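Local coordinates for protein Tetur07g02040 (Tetranychus urticae, PDB 6BDJ) that probably cleaves aromatic diol rings with molecular oxygen at a ferric iron centre, as an intradiol ring-cleavage dioxygenase of a plant-feeding spider mite, at residues S54-T68 against N128-H140. Numbering follows the deposited sequence.
Sequences SNIVEDRIGIRLNVT and NGTVTFETLFPGH
Leu65 and Val67 exchange backbone hydrogen bonds with Thr135 and Phe133, pairing strand 64-68 antiparallel with strand 130-136. The chain first runs along the other edge of strand 130-136, where Ser54 O accepts from Glu134 N and Ile56 N donates to Glu134 O. It then passes through a type II' turn from Val57 to Arg60 and comes round to pair with the second edge. Segment 54-68 thus grips both edges of the same strand.

Packing is tight on the side bearing Thr135 and Phe133. Thr135 CG2 sits between its own backbone N and carbonyl carbon (chi1 -174° for OG1), within 3.7 Å of Val67 CG2. Ile56 lies alongside Thr135, its CD1 3.6 Å from Thr135 CB, while Thr135 OG1 is hydrogen-bonded to Gln89. Phe133 continues this layer onto Val85 and Ile87 of strand 84-88. The Thr135 side chain is about 13 Å from the bound ferric ion.

The other face is mostly polar and partly open to solvent, with Asn55 exposed and Glu134 partly so. Here the Arg64 chain curls back, its first three torsions all near -75°, and Arg64 NH2 donates to Thr135 O at 2.9 Å, in the carbonyl plane on a lone pair; Leu65 N holds the same oxygen. Arg64 NH1 donates a hydrogen bond to Asn66 OD1 at 2.7 Å, and Glu134 CB lies over one guanidinium face. Asn55 ND2 meets Glu134 OE1 on its anti side at 3.0 Å, the amide and carboxylate planes 81° apart. The hydroxyls Thr68 OG1 and Thr132 OG1 share a hydrogen bond. At the loop end, Leu136 CD1 packs 3.6 Å from Arg60 CB, and Val57 crosses the leucine.

An outermost strand clasped by the preceding loop thus borders the beta-sandwich core characteristic of intradiol dioxygenases.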
loop_
_atom_site.group_PDB
_atom_site.type_symbol
_atom_site.label_atom_id
_atom_site.label_comp_id
_atom_site.label_asym_id
_atom_site.label_seq_id
_atom_site.Cartn_x
_atom_site.Cartn_y
_atom_site.Cartn_z
ATOM N N SER A 54 11.826 -2.852 -7.543
ATOM C CA SER A 54 10.537 -3.389 -7.875
ATOM C C SER A 54 10.150 -4.575 -6.999
ATOM O O SER A 54 8.997 -4.684 -6.595
ATOM C CB SER A 54 10.494 -3.837 -9.324
ATOM O OG SER A 54 9.138 -4.121 -9.650
ATOM N N ASN A 55 11.076 -5.489 -6.746
ATOM C CA ASN A 55 10.760 -6.665 -5.926
ATOM C C ASN A 55 11.094 -6.385 -4.464
ATOM O O ASN A 55 12.238 -6.153 -4.122
ATOM C CB ASN A 55 11.483 -7.916 -6.438
ATOM C CG ASN A 55 11.061 -9.170 -5.686
ATOM O OD1 ASN A 55 11.321 -9.317 -4.490
ATOM N ND2 ASN A 55 10.377 -10.070 -6.382
ATOM N N ILE A 56 10.080 -6.419 -3.606
ATOM C CA ILE A 56 10.183 -6.024 -2.198
ATOM C C ILE A 56 10.001 -7.201 -1.251
ATOM O O ILE A 56 9.911 -7.012 -0.039
ATOM C CB ILE A 56 9.155 -4.906 -1.842
ATOM C CG1 ILE A 56 7.698 -5.357 -2.046
ATOM C CG2 ILE A 56 9.394 -3.716 -2.735
ATOM C CD1 ILE A 56 6.628 -4.344 -1.634
ATOM N N VAL A 57 9.970 -8.415 -1.801
ATOM C CA VAL A 57 9.608 -9.620 -1.036
ATOM C C VAL A 57 10.659 -10.021 -0.017
ATOM O O VAL A 57 10.309 -10.376 1.099
ATOM C CB VAL A 57 9.307 -10.797 -1.983
ATOM C CG1 VAL A 57 9.007 -12.091 -1.215
ATOM C CG2 VAL A 57 8.102 -10.461 -2.863
ATOM N N GLU A 58 11.931 -10.001 -0.413
ATOM C CA GLU A 58 13.039 -10.460 0.415
ATOM C C GLU A 58 12.769 -11.919 0.782
ATOM O O GLU A 58 12.533 -12.708 -0.108
ATOM C CB GLU A 58 13.296 -9.527 1.614
ATOM C CG GLU A 58 13.646 -8.113 1.185
ATOM C CD GLU A 58 14.208 -7.230 2.291
ATOM O OE1 GLU A 58 14.398 -7.646 3.440
ATOM O OE2 GLU A 58 14.384 -6.045 2.020
ATOM N N ASP A 59 12.739 -12.245 2.072
ATOM C CA ASP A 59 12.548 -13.600 2.580
ATOM C C ASP A 59 11.103 -13.923 2.957
ATOM O O ASP A 59 10.844 -14.997 3.479
ATOM C CB ASP A 59 13.426 -13.821 3.832
ATOM C CG ASP A 59 13.146 -12.811 4.933
ATOM O OD1 ASP A 59 12.482 -11.794 4.646
ATOM O OD2 ASP A 59 13.614 -12.982 6.080
ATOM N N ARG A 60 10.158 -13.026 2.687
ATOM C CA ARG A 60 8.804 -13.235 3.134
ATOM C C ARG A 60 8.105 -14.282 2.285
ATOM O O ARG A 60 8.381 -14.432 1.102
ATOM C CB ARG A 60 8.019 -11.939 3.084
ATOM C CG ARG A 60 8.566 -10.867 4.007
ATOM C CD ARG A 60 8.512 -11.282 5.457
ATOM N NE ARG A 60 9.814 -11.681 6.005
ATOM C CZ ARG A 60 10.045 -12.038 7.278
ATOM N NH1 ARG A 60 9.060 -12.113 8.153
ATOM N NH2 ARG A 60 11.275 -12.378 7.669
ATOM N N ILE A 61 7.182 -14.987 2.917
ATOM C CA ILE A 61 6.472 -16.093 2.293
ATOM C C ILE A 61 5.028 -15.664 2.102
ATOM O O ILE A 61 4.452 -15.031 2.972
ATOM C CB ILE A 61 6.574 -17.384 3.149
ATOM C CG1 ILE A 61 5.718 -18.526 2.600
ATOM C CG2 ILE A 61 6.244 -17.134 4.616
ATOM C CD1 ILE A 61 6.109 -18.981 1.212
ATOM N N GLY A 62 4.452 -16.013 0.958
ATOM C CA GLY A 62 3.044 -15.762 0.706
ATOM C C GLY A 62 2.734 -16.001 -0.750
ATOM O O GLY A 62 3.435 -16.787 -1.410
ATOM N N ILE A 63 1.694 -15.335 -1.244
ATOM C CA ILE A 63 1.280 -15.504 -2.626
ATOM C C ILE A 63 1.697 -14.261 -3.384
ATOM O O ILE A 63 1.386 -13.141 -2.993
ATOM C CB ILE A 63 -0.225 -15.800 -2.769
ATOM C CG1 ILE A 63 -0.494 -17.206 -2.202
ATOM C CG2 ILE A 63 -0.636 -15.749 -4.239
ATOM C CD1 ILE A 63 -1.948 -17.592 -2.005
ATOM N N ARG A 64 2.388 -14.485 -4.488
ATOM C CA ARG A 64 2.952 -13.414 -5.273
ATOM C C ARG A 64 1.867 -12.523 -5.861
ATOM O O ARG A 64 0.875 -13.029 -6.395
ATOM C CB ARG A 64 3.861 -13.995 -6.355
ATOM C CG ARG A 64 5.244 -14.336 -5.811
ATOM C CD ARG A 64 6.118 -13.089 -5.701
ATOM N NE ARG A 64 6.363 -12.552 -7.045
ATOM C CZ ARG A 64 5.839 -11.444 -7.588
ATOM N NH1 ARG A 64 6.141 -11.153 -8.848
ATOM N NH2 ARG A 64 5.037 -10.615 -6.915
ATOM N N LEU A 65 2.046 -11.207 -5.693
ATOM C CA LEU A 65 1.144 -10.202 -6.224
ATOM C C LEU A 65 1.968 -9.118 -6.874
ATOM O O LEU A 65 2.834 -8.551 -6.233
ATOM C CB LEU A 65 0.338 -9.579 -5.097
ATOM C CG LEU A 65 -0.528 -8.350 -5.385
ATOM C CD1 LEU A 65 -1.491 -8.591 -6.536
ATOM C CD2 LEU A 65 -1.329 -7.980 -4.136
ATOM N N ASN A 66 1.696 -8.840 -8.141
ATOM C CA ASN A 66 2.237 -7.674 -8.834
ATOM C C ASN A 66 1.256 -6.513 -8.760
ATOM O O ASN A 66 0.121 -6.608 -9.240
ATOM C CB ASN A 66 2.512 -7.997 -10.298
ATOM C CG ASN A 66 3.655 -8.980 -10.481
ATOM O OD1 ASN A 66 4.520 -9.135 -9.624
ATOM N ND2 ASN A 66 3.658 -9.657 -11.617
ATOM N N VAL A 67 1.711 -5.410 -8.187
ATOM C CA VAL A 67 0.899 -4.226 -7.984
ATOM C C VAL A 67 1.330 -3.168 -8.995
ATOM O O VAL A 67 2.455 -2.691 -8.936
ATOM C CB VAL A 67 1.090 -3.699 -6.545
ATOM C CG1 VAL A 67 0.444 -2.323 -6.358
ATOM C CG2 VAL A 67 0.513 -4.677 -5.528
ATOM N N THR A 68 0.437 -2.816 -9.923
ATOM C CA THR A 68 0.698 -1.759 -10.892
ATOM C C THR A 68 -0.203 -0.593 -10.524
ATOM O O THR A 68 -1.418 -0.760 -10.390
ATOM C CB THR A 68 0.409 -2.230 -12.329
ATOM O OG1 THR A 68 1.281 -3.322 -12.652
ATOM C CG2 THR A 68 0.615 -1.113 -13.357
ATOM N N ASN A 128 4.473 7.160 -18.787
ATOM C CA ASN A 128 3.073 6.751 -18.710
ATOM C C ASN A 128 2.407 6.877 -17.322
ATOM O O ASN A 128 1.255 6.488 -17.171
ATOM C CB ASN A 128 2.942 5.308 -19.219
ATOM C CG ASN A 128 3.174 5.198 -20.715
ATOM O OD1 ASN A 128 2.225 5.099 -21.491
ATOM N ND2 ASN A 128 4.437 5.238 -21.129
ATOM N N GLY A 129 3.106 7.422 -16.327
ATOM C CA GLY A 129 2.564 7.553 -14.957
ATOM C C GLY A 129 2.447 6.236 -14.175
ATOM O O GLY A 129 1.649 6.135 -13.231
ATOM N N THR A 130 3.252 5.245 -14.564
ATOM C CA THR A 130 3.129 3.872 -14.063
ATOM C C THR A 130 4.347 3.452 -13.230
ATOM O O THR A 130 5.495 3.787 -13.584
ATOM C CB THR A 130 2.960 2.912 -15.262
ATOM O OG1 THR A 130 1.773 3.267 -15.998
ATOM C CG2 THR A 130 2.872 1.448 -14.814
ATOM N N VAL A 131 4.076 2.744 -12.122
ATOM C CA VAL A 131 5.067 1.913 -11.388
ATOM C C VAL A 131 4.502 0.511 -11.186
ATOM O O VAL A 131 3.292 0.338 -11.145
ATOM C CB VAL A 131 5.434 2.462 -10.003
ATOM C CG1 VAL A 131 6.154 3.790 -10.128
ATOM C CG2 VAL A 131 4.201 2.601 -9.112
ATOM N N THR A 132 5.383 -0.472 -11.046
ATOM C CA THR A 132 4.985 -1.837 -10.755
ATOM C C THR A 132 5.872 -2.371 -9.658
ATOM O O THR A 132 7.100 -2.206 -9.690
ATOM C CB THR A 132 5.054 -2.729 -12.005
ATOM O OG1 THR A 132 4.131 -2.222 -12.977
ATOM C CG2 THR A 132 4.674 -4.181 -11.679
ATOM N N PHE A 133 5.237 -2.996 -8.668
ATOM C CA PHE A 133 5.947 -3.641 -7.587
ATOM C C PHE A 133 5.656 -5.141 -7.613
ATOM O O PHE A 133 4.539 -5.551 -7.890
ATOM C CB PHE A 133 5.477 -3.089 -6.252
ATOM C CG PHE A 133 5.847 -1.668 -6.007
ATOM C CD1 PHE A 133 7.055 -1.357 -5.445
ATOM C CD2 PHE A 133 4.948 -0.649 -6.268
ATOM C CE1 PHE A 133 7.394 -0.046 -5.183
ATOM C CE2 PHE A 133 5.275 0.674 -6.016
ATOM C CZ PHE A 133 6.504 0.976 -5.480
ATOM N N GLU A 134 6.662 -5.941 -7.289
ATOM C CA GLU A 134 6.502 -7.389 -7.107
ATOM C C GLU A 134 6.480 -7.612 -5.620
ATOM O O GLU A 134 7.491 -7.421 -4.951
ATOM C CB GLU A 134 7.655 -8.162 -7.746
ATOM C CG GLU A 134 7.783 -7.890 -9.240
ATOM C CD GLU A 134 8.847 -8.737 -9.921
ATOM O OE1 GLU A 134 9.770 -9.232 -9.247
ATOM O OE2 GLU A 134 8.722 -8.947 -11.140
ATOM N N THR A 135 5.310 -7.961 -5.103
ATOM C CA THR A 135 5.108 -8.062 -3.681
ATOM C C THR A 135 4.351 -9.321 -3.370
ATOM O O THR A 135 4.348 -10.262 -4.161
ATOM C CB THR A 135 4.441 -6.789 -3.122
ATOM O OG1 THR A 135 4.382 -6.861 -1.700
ATOM C CG2 THR A 135 3.064 -6.537 -3.695
ATOM N N LEU A 136 3.789 -9.394 -2.172
ATOM C CA LEU A 136 2.939 -10.505 -1.803
ATOM C C LEU A 136 1.581 -9.948 -1.434
ATOM O O LEU A 136 1.465 -8.788 -1.041
ATOM C CB LEU A 136 3.534 -11.237 -0.600
ATOM C CG LEU A 136 4.958 -11.811 -0.730
ATOM C CD1 LEU A 136 5.372 -12.388 0.616
ATOM C CD2 LEU A 136 5.060 -12.869 -1.823
ATOM N N PHE A 137 0.559 -10.783 -1.514
ATOM C CA PHE A 137 -0.696 -10.435 -0.881
ATOM C C PHE A 137 -0.429 -10.186 0.632
ATOM O O PHE A 137 0.218 -10.996 1.283
ATOM C CB PHE A 137 -1.750 -11.505 -1.117
ATOM C CG PHE A 137 -3.121 -11.061 -0.724
ATOM C CD1 PHE A 137 -3.528 -11.155 0.598
ATOM C CD2 PHE A 137 -3.989 -10.499 -1.655
ATOM C CE1 PHE A 137 -4.779 -10.713 0.993
ATOM C CE2 PHE A 137 -5.243 -10.044 -1.268
ATOM C CZ PHE A 137 -5.633 -10.138 0.058
ATOM N N PRO A 138 -0.889 -9.038 1.174
ATOM C CA PRO A 138 -0.563 -8.670 2.543
ATOM C C PRO A 138 -1.301 -9.512 3.553
ATOM O O PRO A 138 -2.423 -9.957 3.289
ATOM C CB PRO A 138 -1.014 -7.217 2.636
ATOM C CG PRO A 138 -2.168 -7.148 1.714
ATOM C CD PRO A 138 -1.743 -8.025 0.545
ATOM N N GLY A 139 -0.670 -9.736 4.699
ATOM C CA GLY A 139 -1.379 -10.240 5.866
ATOM C C GLY A 139 -2.094 -9.054 6.491
ATOM O O GLY A 139 -2.304 -8.019 5.851
ATOM N N HIS A 140 -2.485 -9.183 7.739
ATOM C CA HIS A 140 -3.065 -8.053 8.409
ATOM C C HIS A 140 -2.938 -8.179 9.863
ATOM O O HIS A 140 -2.818 -9.272 10.439
ATOM C CB HIS A 140 -4.571 -7.934 8.125
ATOM C CG HIS A 140 -5.335 -9.204 8.351
ATOM N ND1 HIS A 140 -5.926 -9.518 9.554
ATOM C CD2 HIS A 140 -5.576 -10.249 7.525
ATOM C CE1 HIS A 140 -6.504 -10.702 9.456
ATOM N NE2 HIS A 140 -6.313 -11.161 8.232
#